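Local coordinates for protein DNA polymerase III, beta subunit (Thermotoga maritima, PDB 1VPK) that probably tethers DNA polymerases and other proteins to DNA as a ring-shaped head-to-tail homodimer, giving them processivity, at residues A[210-213]-A[214-218]; A[161-164]-A[165-168]; A[295-298]-A[299-302]. One frame throughout, in Å; residues are numbered along the deposited sequence.

Overall arrangement
The three contacts are all local and follow one another along the chain in the order 2, 1, 3. None nests in or crosses another. Contact 2 folds the loop that leads from helix 143-153 into strand 168-174. Contact 1 lies in helix 207-218, which packs against helix 143-153 and strands 241-246 and 63-68. Both belong to the central domain, with centres about 18 Å apart and nearest atoms about 5 Å apart, without touching. Contact 3 closes the hairpin of strands 292-296 and 300-307 in the C-terminal domain. Its centre is about 41 Å from that of contact 1 and about 37 Å from that of contact 2.

Contact 1: A[210-213]-A[214-218]; sequences MKEV and QNVLD
Asn215 ND2 is hydrogen-bonded to two acceptors: the carboxylate of Glu212, three residues back, and the carbonyl of Thr27. The bond to Glu212 OE1 is 3.2 Å long and somewhat bent. It meets the oxygen on its syn side, but well out of the carboxylate plane. The amide and carboxylate planes are turned 59° apart. Glu212 CG stands anti to the backbone N (chi1 175°), and the chain then bends at chi2 (55°), which folds the carboxylate over the next turn. Its other oxygen, OE2, rests 3.4 Å from CG2 of Val216. OE1 also receives a weak hydrogen bond from the backbone N of Lys31.

The setting is a regular alpha-helix, 207-218, with i to i+4 backbone bonds. Val216 N reaches Glu212 O at 2.9 Å. Gln214 N binds Met210 O at 2.9 Å, and Leu217 N binds Val213 O at 3.0 Å. Replacing Glu212 by alanine would probably take one of its two acceptors from Asn215 ND2, leave the amide freer to turn, and open a gap beside Val216 CG2.

On another face of the helix, Val213 and Leu217 lie side by side and point the same way. CG1 of Val213 meets CD1 of Leu217 at 3.9 Å, while Leu217 CG sits 3.2 Å from Val213 O. Leu217 also packs on Thr143 and Leu146 of helix 143-153, and Val213 touches Met245 of strand 241-246.

Contact 2: A[161-164]-A[165-168]; sequences EFMR and NLNG
The carbonyl oxygen of Met163 takes two backbone N-H groups from the residues that follow. Leu166 N donates at 3.1 Å from above the carbonyl plane, 53° out of it, and not along a lone pair. Asn167 N comes to 2.9 Å, but the bond is weak, its N-H...O angle only 129°. CB of Asn167 also lies against this oxygen, at 3.2 Å. At the far end of the Met163 side chain, CE meets CD1 of Leu166 in an unusually short contact whose exact distance is doubtful.

The segment is an irregular loop that holds two inverse gamma turns, one centred on Met163 and one on Asn167. It carries the chain from helix 143-153 into strand 168-174 of the central domain. Two waters span the fold of the loop. One bridges Glu161 O and Asn167 OD1, lying 2.9 Å from Asn167 OD1. The other bridges Arg164 O and Asn167 O, lying 2.6 Å from Arg164 O.

Asn167 CG is anti to the backbone N (chi1 -176°), which swings the amide beside Glu161. There OD1 lies 3.6 Å from Glu161 CG. The other end of the amide, ND2, is hydrogen-bonded to Ala158 O, and this bond, with the water at OD1, helps fix its rotation. Further out, Arg164 NH1 binds Asp249 O. Leu166 packs on Ala158 and Pro253, and the backbone of Asn167 is hydrogen-bonded to Leu207.

Contact 3: A[295-298]-A[299-302]; sequences EIEE and NVMR
This contact is the closed end of a beta hairpin, where strand 292-296 turns back into strand 300-307. Glu295 and Arg302 form an antiparallel hydrogen-bonded pair. Glu295 N reaches Arg302 O at 2.9 Å, and Arg302 N returns to Glu295 O at 2.9 Å. Nearer the turn, Glu297 N donates to Val300 O at 2.9 Å. Between these bonds Met301 CA brings its hydrogen to Glu295 O, at 3.3 Å.

On one face of the sheet the same pair carries a salt bridge. Arg302 NH1 donates to the syn lone pair of Glu295 OE1 at 3.0 Å. The carboxylate oxygen sits at the edge of the guanidinium, near its plane, and the two planar groups are turned 30° apart. Glu295 runs extended beyond CG, while Arg302 bends at chi3 (95°), which brings NH1 round to the oxygen. The other oxygen of Glu295, OE2, forms a salt bridge with Lys293 NZ, so this carboxylate is paired with two positive charges and probably stays ionised. Glu297 OE2 lies 3.7 Å from Arg302 CD, where the two side chains cross.

Ile296 and Met301, a non-hydrogen-bonded pair, share the other, buried face. They lie side by side, with CG1 of Ile296 3.8 Å from CG of Met301. Ile296 packs on Thr265 and Val267 of strand 265-270. At the turn, Glu298 OE1 forms a salt bridge with Lys321. With the Glu295-Arg302 pair on one face and the Ile296-Met301 pair on the other, this is typical of an antiparallel beta hairpin, here part of a sheet of the C-terminal domain.

Contact 1: A[210-213]-A[214-218]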
loop_
_atom_site.group_PDB
_atom_site.type_symbol
_atom_site.label_atom_id
_atom_site.label_comp_id
_atom_site.label_asym_id
_atom_site.label_seq_id
_atom_site.Cartn_x
_atom_site.Cartn_y
_atom_site.Cartn_z
ATOM N N MET A 210 11.934 -18.431 10.336
ATOM C CA MET A 210 11.163 -18.867 9.175
ATOM C C MET A 210 10.994 -17.869 8.057
ATOM O O MET A 210 10.987 -18.258 6.888
ATOM C CB MET A 210 9.799 -19.392 9.652
ATOM C CG MET A 210 9.929 -20.704 10.413
ATOM S SD MET A 210 10.674 -22.034 9.461
ATOM C CE MET A 210 9.542 -22.293 8.073
ATOM N N LYS A 211 10.904 -16.587 8.414
ATOM C CA LYS A 211 10.923 -15.502 7.453
ATOM C C LYS A 211 12.283 -15.372 6.738
ATOM O O LYS A 211 12.365 -15.002 5.547
ATOM C CB LYS A 211 10.523 -14.203 8.151
ATOM C CG LYS A 211 9.012 -14.210 8.533
ATOM C CD LYS A 211 8.555 -12.879 9.133
ATOM C CE LYS A 211 7.090 -12.871 9.753
ATOM N NZ LYS A 211 7.036 -11.849 10.912
ATOM N N GLU A 212 13.351 -15.716 7.441
ATOM C CA GLU A 212 14.645 -15.766 6.793
ATOM C C GLU A 212 14.677 -16.997 5.874
ATOM O O GLU A 212 15.194 -16.910 4.780
ATOM C CB GLU A 212 15.805 -15.743 7.810
ATOM C CG GLU A 212 17.181 -15.920 7.193
ATOM C CD GLU A 212 17.550 -14.940 6.073
ATOM O OE1 GLU A 212 16.960 -13.845 5.883
ATOM O OE2 GLU A 212 18.532 -15.242 5.389
ATOM N N VAL A 213 14.110 -18.118 6.301
ATOM C CA VAL A 213 14.059 -19.320 5.446
ATOM C C VAL A 213 13.387 -18.965 4.120
ATOM O O VAL A 213 13.950 -19.230 3.036
ATOM C CB VAL A 213 13.350 -20.506 6.162
ATOM C CG1 VAL A 213 13.035 -21.636 5.205
ATOM C CG2 VAL A 213 14.251 -21.039 7.270
ATOM N N GLN A 214 12.239 -18.287 4.223
ATOM C CA GLN A 214 11.461 -17.890 3.074
ATOM C C GLN A 214 12.283 -16.939 2.189
ATOM O O GLN A 214 12.245 -17.003 0.952
ATOM C CB GLN A 214 10.224 -17.137 3.513
ATOM C CG GLN A 214 9.020 -17.925 3.828
ATOM C CD GLN A 214 7.789 -17.022 3.772
ATOM O OE1 GLN A 214 7.699 -16.029 4.516
ATOM N NE2 GLN A 214 6.873 -17.329 2.866
ATOM N N ASN A 215 12.998 -16.027 2.832
ATOM C CA ASN A 215 13.819 -15.041 2.131
ATOM C C ASN A 215 14.901 -15.740 1.306
ATOM O O ASN A 215 15.167 -15.400 0.143
ATOM C CB ASN A 215 14.462 -14.110 3.168
ATOM C CG ASN A 215 15.180 -12.967 2.545
ATOM O OD1 ASN A 215 14.638 -12.276 1.686
ATOM N ND2 ASN A 215 16.406 -12.732 2.987
ATOM N N VAL A 216 15.524 -16.727 1.930
ATOM C CA VAL A 216 16.544 -17.550 1.267
ATOM C C VAL A 216 15.969 -18.254 0.003
ATOM O O VAL A 216 16.497 -18.104 -1.130
ATOM C CB VAL A 216 17.128 -18.605 2.261
ATOM C CG1 VAL A 216 17.992 -19.613 1.539
ATOM C CG2 VAL A 216 17.963 -17.912 3.280
ATOM N N LEU A 217 14.852 -18.921 0.207
ATOM C CA LEU A 217 14.190 -19.704 -0.849
ATOM C C LEU A 217 13.712 -18.816 -1.987
ATOM O O LEU A 217 13.825 -19.194 -3.163
ATOM C CB LEU A 217 13.025 -20.496 -0.267
ATOM C CG LEU A 217 13.343 -21.512 0.822
ATOM C CD1 LEU A 217 12.088 -22.065 1.441
ATOM C CD2 LEU A 217 14.230 -22.659 0.321
ATOM N N ASP A 218 13.167 -17.644 -1.650
ATOM C CA ASP A 218 12.711 -16.707 -2.663
ATOM C C ASP A 218 13.871 -16.106 -3.415
ATOM O O ASP A 218 13.642 -15.577 -4.488
ATOM C CB ASP A 218 11.800 -15.593 -2.094
ATOM C CG ASP A 218 10.441 -16.137 -1.541
ATOM O OD1 ASP A 218 9.972 -17.231 -1.967
ATOM O OD2 ASP A 218 9.840 -15.462 -0.661
#

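Contact 2: A[161-164]-A[165-168]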
loop_
_atom_site.group_PDB
_atom_site.type_symbol
_atom_site.label_atom_id
_atom_site.label_comp_id
_atom_site.label_asym_id
_atom_site.label_seq_id
_atom_site.Cartn_x
_atom_site.Cartn_y
_atom_site.Cartn_z
ATOM N N GLU A 161 5.368 -12.824 19.906
ATOM C CA GLU A 161 6.634 -13.434 20.361
ATOM C C GLU A 161 6.611 -13.995 21.783
ATOM O O GLU A 161 7.321 -14.951 22.072
ATOM C CB GLU A 161 7.783 -12.446 20.191
ATOM C CG GLU A 161 8.096 -12.148 18.715
ATOM C CD GLU A 161 8.289 -10.673 18.442
ATOM O OE1 GLU A 161 7.498 -9.848 18.978
ATOM O OE2 GLU A 161 9.235 -10.335 17.688
ATOM N N PHE A 162 5.767 -13.456 22.653
ATOM C CA PHE A 162 5.578 -14.096 23.943
ATOM C C PHE A 162 5.003 -15.506 23.880
ATOM O O PHE A 162 5.226 -16.309 24.787
ATOM C CB PHE A 162 4.678 -13.303 24.866
ATOM C CG PHE A 162 4.510 -13.961 26.217
ATOM C CD1 PHE A 162 5.445 -13.745 27.230
ATOM C CD2 PHE A 162 3.454 -14.858 26.446
ATOM C CE1 PHE A 162 5.308 -14.364 28.487
ATOM C CE2 PHE A 162 3.305 -15.495 27.680
ATOM C CZ PHE A 162 4.225 -15.241 28.715
ATOM N N MET A 163 4.240 -15.809 22.832
ATOM C CA MET A 163 3.698 -17.134 22.685
ATOM C C MET A 163 4.762 -17.955 21.993
ATOM O O MET A 163 4.649 -18.249 20.784
ATOM C CB MET A 163 2.400 -17.107 21.871
ATOM C CG MET A 163 1.247 -16.338 22.534
ATOM S SD MET A 163 -0.208 -16.110 21.438
ATOM C CE MET A 163 -0.681 -17.799 21.169
ATOM N N ARG A 164 5.785 -18.333 22.765
ATOM C CA ARG A 164 7.011 -18.939 22.233
ATOM C C ARG A 164 6.717 -20.228 21.455
ATOM O O ARG A 164 7.342 -20.477 20.423
ATOM C CB ARG A 164 8.061 -19.193 23.343
ATOM C CG ARG A 164 8.564 -17.924 24.024
ATOM C CD ARG A 164 9.320 -18.184 25.360
ATOM N NE ARG A 164 8.570 -19.134 26.180
ATOM C CZ ARG A 164 8.900 -20.409 26.434
ATOM N NH1 ARG A 164 10.034 -20.958 25.994
ATOM N NH2 ARG A 164 8.060 -21.141 27.158
ATOM N N ASN A 165 5.734 -20.997 21.922
ATOM C CA ASN A 165 5.450 -22.311 21.370
ATOM C C ASN A 165 4.611 -22.284 20.095
ATOM O O ASN A 165 4.495 -23.315 19.435
ATOM C CB ASN A 165 4.801 -23.227 22.415
ATOM C CG ASN A 165 3.382 -22.830 22.772
ATOM O OD1 ASN A 165 2.989 -21.676 22.688
ATOM N ND2 ASN A 165 2.619 -23.798 23.224
ATOM N N LEU A 166 4.012 -21.125 19.790
ATOM C CA LEU A 166 3.230 -20.892 18.571
ATOM C C LEU A 166 3.824 -19.852 17.579
ATOM O O LEU A 166 3.351 -19.738 16.425
ATOM C CB LEU A 166 1.827 -20.450 18.977
ATOM C CG LEU A 166 0.985 -21.529 19.695
ATOM C CD1 LEU A 166 -0.359 -20.946 20.083
ATOM C CD2 LEU A 166 0.804 -22.812 18.852
ATOM N N ASN A 167 4.833 -19.115 18.034
ATOM C CA ASN A 167 5.501 -18.083 17.265
ATOM C C ASN A 167 6.572 -18.728 16.360
ATOM O O ASN A 167 7.791 -18.556 16.557
ATOM C CB ASN A 167 6.143 -17.065 18.227
ATOM C CG ASN A 167 6.801 -15.883 17.496
ATOM O OD1 ASN A 167 7.957 -15.600 17.714
ATOM N ND2 ASN A 167 6.041 -15.216 16.598
ATOM N N GLY A 168 6.100 -19.504 15.388
ATOM C CA GLY A 168 6.996 -20.286 14.560
ATOM C C GLY A 168 6.284 -21.354 13.774
ATOM O O GLY A 168 5.041 -21.425 13.746
HETATM O O HOH W 1 9.087 -16.018 20.348
HETATM O O HOH W 2 8.961 -19.144 18.894
#

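Contact 3: A[295-298]-A[299-302]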
loop_
_atom_site.group_PDB
_atom_site.type_symbol
_atom_site.label_atom_id
_atom_site.label_comp_id
_atom_site.label_asym_id
_atom_site.label_seq_id
_atom_site.Cartn_x
_atom_site.Cartn_y
_atom_site.Cartn_z
ATOM N N GLU A 295 -25.320 -20.446 8.350
ATOM C CA GLU A 295 -26.535 -21.244 8.435
ATOM C C GLU A 295 -26.485 -22.156 7.212
ATOM O O GLU A 295 -26.781 -21.758 6.067
ATOM C CB GLU A 295 -27.767 -20.353 8.425
ATOM C CG GLU A 295 -27.809 -19.411 9.596
ATOM C CD GLU A 295 -28.853 -18.332 9.447
ATOM O OE1 GLU A 295 -29.507 -18.233 8.405
ATOM O OE2 GLU A 295 -29.035 -17.574 10.400
ATOM N N ILE A 296 -26.069 -23.378 7.469
ATOM C CA ILE A 296 -25.903 -24.366 6.443
ATOM C C ILE A 296 -27.172 -25.228 6.314
ATOM O O ILE A 296 -27.646 -25.824 7.275
ATOM C CB ILE A 296 -24.688 -25.233 6.760
ATOM C CG1 ILE A 296 -23.448 -24.378 6.906
ATOM C CG2 ILE A 296 -24.514 -26.274 5.662
ATOM C CD1 ILE A 296 -22.368 -25.041 7.633
ATOM N N GLU A 297 -27.739 -25.227 5.116
ATOM C CA GLU A 297 -28.956 -25.917 4.784
ATOM C C GLU A 297 -28.627 -26.822 3.607
ATOM O O GLU A 297 -27.462 -26.936 3.194
ATOM C CB GLU A 297 -30.053 -24.924 4.395
ATOM C CG GLU A 297 -30.323 -23.869 5.484
ATOM C CD GLU A 297 -31.204 -22.699 5.011
ATOM O OE1 GLU A 297 -31.835 -22.807 3.918
ATOM O OE2 GLU A 297 -31.273 -21.679 5.757
ATOM N N GLU A 298 -29.645 -27.460 3.048
ATOM C CA GLU A 298 -29.389 -28.555 2.153
ATOM C C GLU A 298 -28.646 -28.174 0.874
ATOM O O GLU A 298 -27.750 -28.922 0.446
ATOM C CB GLU A 298 -30.681 -29.309 1.853
ATOM C CG GLU A 298 -30.436 -30.744 1.218
ATOM C CD GLU A 298 -29.067 -31.434 1.581
ATOM O OE1 GLU A 298 -28.808 -31.748 2.774
ATOM O OE2 GLU A 298 -28.260 -31.666 0.628
ATOM N N ASN A 299 -29.003 -27.031 0.291
ATOM C CA ASN A 299 -28.476 -26.562 -1.003
ATOM C C ASN A 299 -27.750 -25.206 -0.963
ATOM O O ASN A 299 -27.201 -24.767 -1.975
ATOM C CB ASN A 299 -29.666 -26.372 -1.977
ATOM C CG ASN A 299 -30.249 -27.676 -2.430
ATOM O OD1 ASN A 299 -31.410 -27.967 -2.195
ATOM N ND2 ASN A 299 -29.428 -28.493 -3.055
ATOM N N VAL A 300 -27.855 -24.516 0.160
ATOM C CA VAL A 300 -27.321 -23.177 0.312
ATOM C C VAL A 300 -26.785 -23.023 1.709
ATOM O O VAL A 300 -27.121 -23.780 2.639
ATOM C CB VAL A 300 -28.393 -22.034 0.053
ATOM C CG1 VAL A 300 -28.906 -22.080 -1.351
ATOM C CG2 VAL A 300 -29.569 -22.142 0.991
ATOM N N MET A 301 -25.967 -22.005 1.850
ATOM C CA MET A 301 -25.431 -21.604 3.103
ATOM C C MET A 301 -25.683 -20.111 3.163
ATOM O O MET A 301 -25.377 -19.424 2.197
ATOM C CB MET A 301 -23.944 -21.943 3.049
ATOM C CG MET A 301 -23.195 -21.707 4.228
ATOM S SD MET A 301 -21.542 -22.434 4.124
ATOM C CE MET A 301 -20.731 -21.612 2.783
ATOM N N ARG A 302 -26.288 -19.615 4.242
ATOM C CA ARG A 302 -26.432 -18.170 4.451
ATOM C C ARG A 302 -25.346 -17.684 5.390
ATOM O O ARG A 302 -25.088 -18.319 6.421
ATOM C CB ARG A 302 -27.796 -17.829 5.060
ATOM C CG ARG A 302 -29.031 -18.327 4.246
ATOM C CD ARG A 302 -30.308 -18.218 5.084
ATOM N NE ARG A 302 -31.039 -16.973 4.849
ATOM C CZ ARG A 302 -31.666 -16.236 5.780
ATOM N NH1 ARG A 302 -31.628 -16.553 7.076
ATOM N NH2 ARG A 302 -32.305 -15.119 5.425
#